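Local coordinates for protein alkylhalidase CmlS (Streptomyces venezuelae, PDB 3I3L) that is a flavin-dependent halogenase of chloramphenicol biosynthesis that carries FAD covalently bound to the protein, at residues K468-I473 with V574-R579; R475-G480 with T565-Q570. One frame throughout, in Å; residues are numbered along the deposited sequence.

Contact 1 (K468-I473 with V574-R579); sequences KRLNSI and VFVQGR
V574 packs against the C-terminal end of the helix that closes at N471. Its CG1 methyl meets the backbone and the CB of R469. It lies 3.8 Å from R469 CB and 3.6 Å from the R469 carbonyl O. The V574 side chain is turned with CG1 anti to the backbone N (chi1 171°), which aims this branch at the helix. The other methyl, CG2, sits 3.6 Å from S472 OG. That hydroxyl turns back and donates to R469 O at 2.7 Å, so it ties the last turn together while its flank meets the valine. I473 CG1 touches V574 CB at 3.9 Å. Beyond V574 the fit is looser. V576 CG2 reaches R469 CB at 4.1 Å and L470 CD2 at 4.4 Å. The outer side is polar. The extended R469 chain carries NH1 to 2.6 Å from F575 O, and NE forms a salt bridge with D465 one turn earlier. F575 sets off away from the helix and is exposed. L470 packs on V555, and V576 on V556 and M559, all of helix 551-560. The contact thus joins the end of helix 456-471 to the segment leaving strand 573-574.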
ATOM      1  N   LYS A 468     -19.580  16.360 -15.039  1.00 41.29           N
ATOM      2  CA  LYS A 468     -20.006  17.744 -15.043  1.00 42.51           C
ATOM      3  C   LYS A 468     -18.844  18.745 -14.940  1.00 41.39           C
ATOM      4  O   LYS A 468     -18.896  19.812 -15.560  1.00 42.79           O
ATOM      5  CB  LYS A 468     -21.037  17.981 -13.931  1.00 42.70           C
ATOM      6  CG  LYS A 468     -21.284  19.441 -13.597  1.00 47.92           C
ATOM      7  CD  LYS A 468     -22.761  19.799 -13.489  1.00 53.63           C
ATOM      8  CE  LYS A 468     -23.211  20.518 -14.792  1.00 56.24           C
ATOM      9  NZ  LYS A 468     -24.641  20.972 -14.860  1.00 56.87           N
ATOM     10  N   ARG A 469     -17.814  18.432 -14.167  1.00 40.59           N
ATOM     11  CA  ARG A 469     -16.724  19.403 -13.964  1.00 39.06           C
ATOM     12  C   ARG A 469     -15.852  19.467 -15.213  1.00 37.62           C
ATOM     13  O   ARG A 469     -15.547  20.558 -15.723  1.00 36.15           O
ATOM     14  CB  ARG A 469     -15.894  19.095 -12.733  1.00 39.46           C
ATOM     15  CG  ARG A 469     -16.546  19.429 -11.427  1.00 42.07           C
ATOM     16  CD  ARG A 469     -15.861  18.594 -10.347  1.00 49.24           C
ATOM     17  NE  ARG A 469     -16.343  18.881  -8.999  1.00 48.85           N
ATOM     18  CZ  ARG A 469     -15.819  19.802  -8.190  1.00 53.91           C
ATOM     19  NH1 ARG A 469     -14.776  20.554  -8.574  1.00 52.56           N
ATOM     20  NH2 ARG A 469     -16.346  19.984  -6.982  1.00 54.38           N
ATOM     21  N   LEU A 470     -15.486  18.299 -15.731  1.00 36.62           N
ATOM     22  CA  LEU A 470     -14.666  18.226 -16.923  1.00 36.40           C
ATOM     23  C   LEU A 470     -15.373  18.963 -18.078  1.00 38.27           C
ATOM     24  O   LEU A 470     -14.731  19.706 -18.849  1.00 36.69           O
ATOM     25  CB  LEU A 470     -14.388  16.770 -17.303  1.00 36.30           C
ATOM     26  CG  LEU A 470     -13.378  16.017 -16.416  1.00 37.78           C
ATOM     27  CD1 LEU A 470     -13.419  14.566 -16.650  1.00 36.81           C
ATOM     28  CD2 LEU A 470     -11.946  16.519 -16.707  1.00 39.98           C
ATOM     29  N   ASN A 471     -16.693  18.775 -18.190  1.00 40.00           N
ATOM     30  CA  ASN A 471     -17.452  19.365 -19.312  1.00 41.02           C
ATOM     31  C   ASN A 471     -17.502  20.871 -19.218  1.00 39.76           C
ATOM     32  O   ASN A 471     -17.579  21.540 -20.251  1.00 40.04           O
ATOM     33  CB  ASN A 471     -18.878  18.759 -19.445  1.00 42.94           C
ATOM     34  CG  ASN A 471     -18.871  17.337 -20.039  1.00 44.18           C
ATOM     35  OD1 ASN A 471     -19.805  16.565 -19.838  1.00 49.97           O
ATOM     36  ND2 ASN A 471     -17.817  16.995 -20.764  1.00 48.40           N
ATOM     37  N   SER A 472     -17.402  21.397 -17.993  1.00 37.52           N
ATOM     38  CA  SER A 472     -17.479  22.831 -17.778  1.00 37.57           C
ATOM     39  C   SER A 472     -16.170  23.532 -18.118  1.00 37.23           C
ATOM     40  O   SER A 472     -16.084  24.754 -18.021  1.00 37.76           O
ATOM     41  CB  SER A 472     -17.849  23.167 -16.329  1.00 37.33           C
ATOM     42  OG  SER A 472     -16.732  22.951 -15.501  1.00 35.17           O
ATOM     43  N   ILE A 473     -15.160  22.750 -18.480  1.00 35.81           N
ATOM     44  CA  ILE A 473     -13.838  23.291 -18.734  1.00 34.68           C
ATOM     45  C   ILE A 473     -13.718  23.748 -20.181  1.00 34.90           C
ATOM     46  O   ILE A 473     -13.566  22.951 -21.105  1.00 33.56           O
ATOM     47  CB  ILE A 473     -12.718  22.280 -18.415  1.00 33.91           C
ATOM     48  CG1 ILE A 473     -12.634  22.062 -16.881  1.00 33.86           C
ATOM     49  CG2 ILE A 473     -11.381  22.736 -18.986  1.00 31.28           C
ATOM     50  CD1 ILE A 473     -11.684  20.943 -16.494  1.00 33.38           C
ATOM     51  N   VAL A 574     -11.313  25.066 -12.170  1.00 38.93           N
ATOM     52  CA  VAL A 574     -12.153  23.882 -11.954  1.00 39.94           C
ATOM     53  C   VAL A 574     -11.302  22.744 -11.351  1.00 41.78           C
ATOM     54  O   VAL A 574     -10.371  22.248 -11.987  1.00 40.20           O
ATOM     55  CB  VAL A 574     -12.906  23.440 -13.234  1.00 39.62           C
ATOM     56  CG1 VAL A 574     -13.598  22.066 -13.035  1.00 38.50           C
ATOM     57  CG2 VAL A 574     -13.981  24.506 -13.678  1.00 36.63           C
ATOM     58  N   PHE A 575     -11.612  22.362 -10.108  1.00 44.01           N
ATOM     59  CA  PHE A 575     -10.814  21.330  -9.411  1.00 47.00           C
ATOM     60  C   PHE A 575     -11.316  19.912  -9.636  1.00 46.25           C
ATOM     61  O   PHE A 575     -12.472  19.606  -9.367  1.00 44.70           O
ATOM     62  CB  PHE A 575     -10.673  21.631  -7.917  1.00 48.44           C
ATOM     63  CG  PHE A 575     -10.134  23.017  -7.638  1.00 54.13           C
ATOM     64  CD1 PHE A 575      -8.783  23.327  -7.882  1.00 59.17           C
ATOM     65  CD2 PHE A 575     -10.985  24.031  -7.158  1.00 58.64           C
ATOM     66  CE1 PHE A 575      -8.288  24.628  -7.635  1.00 59.92           C
ATOM     67  CE2 PHE A 575     -10.496  25.343  -6.918  1.00 57.02           C
ATOM     68  CZ  PHE A 575      -9.154  25.628  -7.152  1.00 59.27           C
ATOM     69  N   VAL A 576     -10.431  19.070 -10.156  1.00 47.51           N
ATOM     70  CA  VAL A 576     -10.737  17.678 -10.409  1.00 50.09           C
ATOM     71  C   VAL A 576      -9.698  16.778  -9.693  1.00 52.75           C
ATOM     72  O   VAL A 576      -8.479  17.033  -9.734  1.00 53.10           O
ATOM     73  CB  VAL A 576     -10.707  17.409 -11.922  1.00 49.87           C
ATOM     74  CG1 VAL A 576     -10.643  15.964 -12.240  1.00 49.83           C
ATOM     75  CG2 VAL A 576     -11.920  18.080 -12.634  1.00 49.61           C
ATOM     76  N   GLN A 577     -10.205  15.747  -9.024  1.00 54.54           N
ATOM     77  CA  GLN A 577      -9.399  14.579  -8.622  1.00 56.72           C
ATOM     78  C   GLN A 577     -10.262  13.311  -8.688  1.00 56.94           C
ATOM     79  O   GLN A 577     -11.379  13.273  -8.149  1.00 57.25           O
ATOM     80  CB  GLN A 577      -8.755  14.748  -7.225  1.00 57.30           C
ATOM     81  CG  GLN A 577      -9.729  14.930  -6.052  1.00 59.61           C
ATOM     82  CD  GLN A 577      -9.033  15.573  -4.845  1.00 65.22           C
ATOM     83  OE1 GLN A 577      -7.794  15.521  -4.712  1.00 66.27           O
ATOM     84  NE2 GLN A 577      -9.820  16.191  -3.961  1.00 64.84           N
ATOM     85  N   GLY A 578      -9.736  12.296  -9.367  1.00 57.51           N
ATOM     86  CA  GLY A 578     -10.448  11.050  -9.591  1.00 59.60           C
ATOM     87  C   GLY A 578      -9.810   9.803  -8.986  1.00 60.38           C
ATOM     88  O   GLY A 578      -9.870   8.706  -9.588  1.00 60.15           O
ATOM     89  N   ARG A 579      -9.219   9.968  -7.803  1.00 60.92           N
ATOM     90  CA  ARG A 579      -8.539   8.861  -7.123  1.00 61.88           C
ATOM     91  C   ARG A 579      -9.545   8.158  -6.241  1.00 62.23           C
ATOM     92  O   ARG A 579     -10.721   8.029  -6.585  1.00 62.55           O
TER

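Contact 2 (R475-G480 with T565-Q570); sequences RFKWTG and TGYDAQ
R475-W478 runs antiparallel to the strand that starts before T565 and runs through Y567, with a closest approach of the axes of 4.9 Å and N-to-C directions at 156°. R475 with Y567 and K477 with T565 are hydrogen-bonded pairs, and F476 with G566 between them is a non-hydrogen-bonded pair. The K477 pair is regular: K477 N donates to T565 O at 3.0 Å, and T565 N returns a bond to K477 O. At the other pair Y567 N to R475 O is 2.9 Å, but the return bond from R475 N is weak. R475, K477, T565 and Y567 put their side chains on one face. There K477 and Y567 cross at about a right angle. The lysine chain, extended beyond CG, passes the CE2 corner of the ring, with CD 3.5 Å away. Its NZ makes a weak bond to Y567 OH. K477 CE also lies above one face of the R475 guanidinium, offset toward its rim; R475 NH1 forms a salt bridge with E532. On the opposite face of the sheet G566, without a side chain, lets the F476 ring lie close to its CA, which is 3.9 Å from F476 CD1. F476 also packs on L528, Y535 and L538. A water donates to K477 O and T479 OG1 and also touches T565 OG1, so it links the two segments beside the K477-T565 pair. This is a three-stranded antiparallel sheet, with strand 564-568 between 473-478 and 573-574, and helices 519-531 and 535-543 packed on the F476 side.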
ATOM      1  N   ARG A 475     -11.462  26.231 -20.950  1.00 34.32           N
ATOM      2  CA  ARG A 475     -10.074  26.605 -21.202  1.00 35.80           C
ATOM      3  C   ARG A 475      -9.052  25.859 -20.331  1.00 36.65           C
ATOM      4  O   ARG A 475      -9.170  25.891 -19.106  1.00 37.65           O
ATOM      5  CB  ARG A 475      -9.926  28.122 -21.008  1.00 37.21           C
ATOM      6  CG  ARG A 475      -8.492  28.621 -21.030  1.00 37.53           C
ATOM      7  CD  ARG A 475      -8.460  30.097 -20.711  1.00 41.57           C
ATOM      8  NE  ARG A 475      -7.113  30.663 -20.770  1.00 43.72           N
ATOM      9  CZ  ARG A 475      -6.809  31.857 -20.251  1.00 49.71           C
ATOM     10  NH1 ARG A 475      -5.562  32.341 -20.343  1.00 50.00           N
ATOM     11  NH2 ARG A 475      -7.750  32.573 -19.620  1.00 45.54           N
ATOM     12  N   PHE A 476      -8.054  25.219 -20.953  1.00 36.57           N
ATOM     13  CA  PHE A 476      -6.964  24.579 -20.199  1.00 37.98           C
ATOM     14  C   PHE A 476      -5.695  25.403 -20.324  1.00 38.98           C
ATOM     15  O   PHE A 476      -5.401  25.900 -21.403  1.00 39.60           O
ATOM     16  CB  PHE A 476      -6.627  23.150 -20.724  1.00 36.50           C
ATOM     17  CG  PHE A 476      -7.514  22.053 -20.194  1.00 38.73           C
ATOM     18  CD1 PHE A 476      -7.554  21.768 -18.845  1.00 40.12           C
ATOM     19  CD2 PHE A 476      -8.296  21.283 -21.066  1.00 39.64           C
ATOM     20  CE1 PHE A 476      -8.336  20.729 -18.346  1.00 41.06           C
ATOM     21  CE2 PHE A 476      -9.104  20.264 -20.590  1.00 36.30           C
ATOM     22  CZ  PHE A 476      -9.118  19.975 -19.218  1.00 41.74           C
ATOM     23  N   LYS A 477      -4.905  25.466 -19.249  1.00 40.08           N
ATOM     24  CA  LYS A 477      -3.509  25.964 -19.298  1.00 40.30           C
ATOM     25  C   LYS A 477      -2.478  24.866 -18.975  1.00 41.09           C
ATOM     26  O   LYS A 477      -2.709  23.964 -18.122  1.00 42.27           O
ATOM     27  CB  LYS A 477      -3.323  27.066 -18.275  1.00 40.67           C
ATOM     28  CG  LYS A 477      -4.241  28.276 -18.483  1.00 45.07           C
ATOM     29  CD  LYS A 477      -3.819  29.384 -17.446  1.00 49.75           C
ATOM     30  CE  LYS A 477      -4.587  30.671 -17.636  1.00 51.90           C
ATOM     31  NZ  LYS A 477      -4.605  31.443 -16.346  1.00 53.89           N
ATOM     32  N   TRP A 478      -1.348  24.922 -19.641  1.00 39.43           N
ATOM     33  CA  TRP A 478      -0.271  23.968 -19.379  1.00 41.80           C
ATOM     34  C   TRP A 478       0.750  24.649 -18.464  1.00 42.85           C
ATOM     35  O   TRP A 478       0.909  25.877 -18.512  1.00 41.66           O
ATOM     36  CB  TRP A 478       0.376  23.564 -20.690  1.00 40.69           C
ATOM     37  CG  TRP A 478       1.465  22.559 -20.645  1.00 43.55           C
ATOM     38  CD1 TRP A 478       2.809  22.807 -20.754  1.00 44.62           C
ATOM     39  CD2 TRP A 478       1.329  21.127 -20.530  1.00 40.28           C
ATOM     40  NE1 TRP A 478       3.498  21.622 -20.697  1.00 46.09           N
ATOM     41  CE2 TRP A 478       2.616  20.584 -20.573  1.00 41.38           C
ATOM     42  CE3 TRP A 478       0.242  20.270 -20.421  1.00 38.17           C
ATOM     43  CZ2 TRP A 478       2.855  19.204 -20.482  1.00 44.30           C
ATOM     44  CZ3 TRP A 478       0.465  18.914 -20.339  1.00 40.02           C
ATOM     45  CH2 TRP A 478       1.753  18.383 -20.383  1.00 40.31           C
ATOM     46  N   THR A 479       1.417  23.853 -17.636  1.00 43.55           N
ATOM     47  CA  THR A 479       2.404  24.373 -16.675  1.00 45.10           C
ATOM     48  C   THR A 479       3.777  24.336 -17.337  1.00 46.03           C
ATOM     49  O   THR A 479       4.300  23.256 -17.657  1.00 45.33           O
ATOM     50  CB  THR A 479       2.422  23.574 -15.340  1.00 45.84           C
ATOM     51  OG1 THR A 479       1.096  23.518 -14.774  1.00 46.84           O
ATOM     52  CG2 THR A 479       3.367  24.238 -14.312  1.00 44.14           C
ATOM     53  N   GLY A 480       4.343  25.526 -17.562  1.00 46.99           N
ATOM     54  CA  GLY A 480       5.534  25.687 -18.406  1.00 48.63           C
ATOM     55  C   GLY A 480       5.114  26.029 -19.831  1.00 49.50           C
ATOM     56  O   GLY A 480       3.913  26.132 -20.142  1.00 50.38           O
ATOM     57  N   THR A 565      -4.352  22.894 -15.748  1.00 36.76           N
ATOM     58  CA  THR A 565      -5.282  23.637 -14.928  1.00 37.01           C
ATOM     59  C   THR A 565      -6.518  23.993 -15.768  1.00 36.26           C
ATOM     60  O   THR A 565      -6.393  24.502 -16.869  1.00 38.01           O
ATOM     61  CB  THR A 565      -4.667  24.941 -14.492  1.00 38.25           C
ATOM     62  OG1 THR A 565      -3.308  24.715 -14.128  1.00 39.63           O
ATOM     63  CG2 THR A 565      -5.455  25.538 -13.320  1.00 38.91           C
ATOM     64  N   GLY A 566      -7.694  23.791 -15.214  1.00 35.24           N
ATOM     65  CA  GLY A 566      -8.915  23.991 -15.937  1.00 36.29           C
ATOM     66  C   GLY A 566      -9.691  25.188 -15.488  1.00 36.76           C
ATOM     67  O   GLY A 566      -9.716  25.517 -14.307  1.00 37.37           O
ATOM     68  N   TYR A 567     -10.334  25.853 -16.444  1.00 36.10           N
ATOM     69  CA  TYR A 567     -11.087  27.035 -16.129  1.00 37.51           C
ATOM     70  C   TYR A 567     -12.490  26.943 -16.727  1.00 38.20           C
ATOM     71  O   TYR A 567     -12.662  26.436 -17.838  1.00 37.41           O
ATOM     72  CB  TYR A 567     -10.337  28.268 -16.637  1.00 37.40           C
ATOM     73  CG  TYR A 567      -9.053  28.511 -15.910  1.00 36.56           C
ATOM     74  CD1 TYR A 567      -9.036  29.240 -14.717  1.00 39.96           C
ATOM     75  CD2 TYR A 567      -7.849  27.978 -16.381  1.00 40.68           C
ATOM     76  CE1 TYR A 567      -7.825  29.475 -14.035  1.00 41.89           C
ATOM     77  CE2 TYR A 567      -6.632  28.194 -15.696  1.00 42.20           C
ATOM     78  CZ  TYR A 567      -6.635  28.954 -14.543  1.00 44.02           C
ATOM     79  OH  TYR A 567      -5.450  29.160 -13.891  1.00 48.22           O
ATOM     80  N   ASP A 568     -13.490  27.405 -15.990  1.00 37.88           N
ATOM     81  CA  ASP A 568     -14.843  27.308 -16.507  1.00 40.37           C
ATOM     82  C   ASP A 568     -15.247  28.534 -17.365  1.00 39.38           C
ATOM     83  O   ASP A 568     -14.464  29.455 -17.565  1.00 40.88           O
ATOM     84  CB  ASP A 568     -15.834  27.066 -15.372  1.00 40.93           C
ATOM     85  CG  ASP A 568     -15.939  28.249 -14.399  1.00 44.51           C
ATOM     86  OD1 ASP A 568     -15.582  29.416 -14.768  1.00 44.18           O
ATOM     87  OD2 ASP A 568     -16.405  27.997 -13.250  1.00 45.03           O
ATOM     88  N   ALA A 569     -16.466  28.553 -17.868  1.00 39.79           N
ATOM     89  CA  ALA A 569     -16.799  29.617 -18.824  1.00 39.73           C
ATOM     90  C   ALA A 569     -16.720  30.976 -18.133  1.00 39.74           C
ATOM     91  O   ALA A 569     -16.437  31.956 -18.783  1.00 38.83           O
ATOM     92  CB  ALA A 569     -18.172  29.384 -19.477  1.00 37.78           C
ATOM     93  N   GLN A 570     -16.918  31.013 -16.805  1.00 39.74           N
ATOM     94  CA  GLN A 570     -16.862  32.272 -16.053  1.00 40.14           C
ATOM     95  C   GLN A 570     -15.465  32.626 -15.564  1.00 39.60           C
ATOM     96  O   GLN A 570     -15.285  33.647 -14.917  1.00 38.89           O
ATOM     97  CB  GLN A 570     -17.859  32.319 -14.889  1.00 40.90           C
ATOM     98  CG  GLN A 570     -19.295  32.170 -15.312  1.00 42.89           C
ATOM     99  CD  GLN A 570     -19.630  30.718 -15.630  1.00 46.49           C
ATOM    100  OE1 GLN A 570     -19.090  29.804 -15.004  1.00 51.01           O
ATOM    101  NE2 GLN A 570     -20.520  30.501 -16.575  1.00 44.35           N
TER
HETATM  102  O   HOH W   1      -1.445  24.669 -15.862  1.00 43.29           O

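Contacts 1 and 2 are neighbouring parts of one small unit in the C-terminal domain, with centres 11 Å apart. Along the chain, contact 2 falls between the two segments of contact 1. Helix 456-471 runs directly into strand 473-478, and strand 564-568 is followed closely by 573-574. They also touch. V574 N lies 2.7 Å from G566 O, a probable hydrogen bond that adds strand 573-574 to the sheet. V574 CG2 also packs 3.6 Å from D568 CB. Contact 1 thus sets the helix end against V574 of the sheet's edge strand and the residues that follow it. Both lie away from the annotated FAD sites, their centres about 26 and 33 Å from the chain centre.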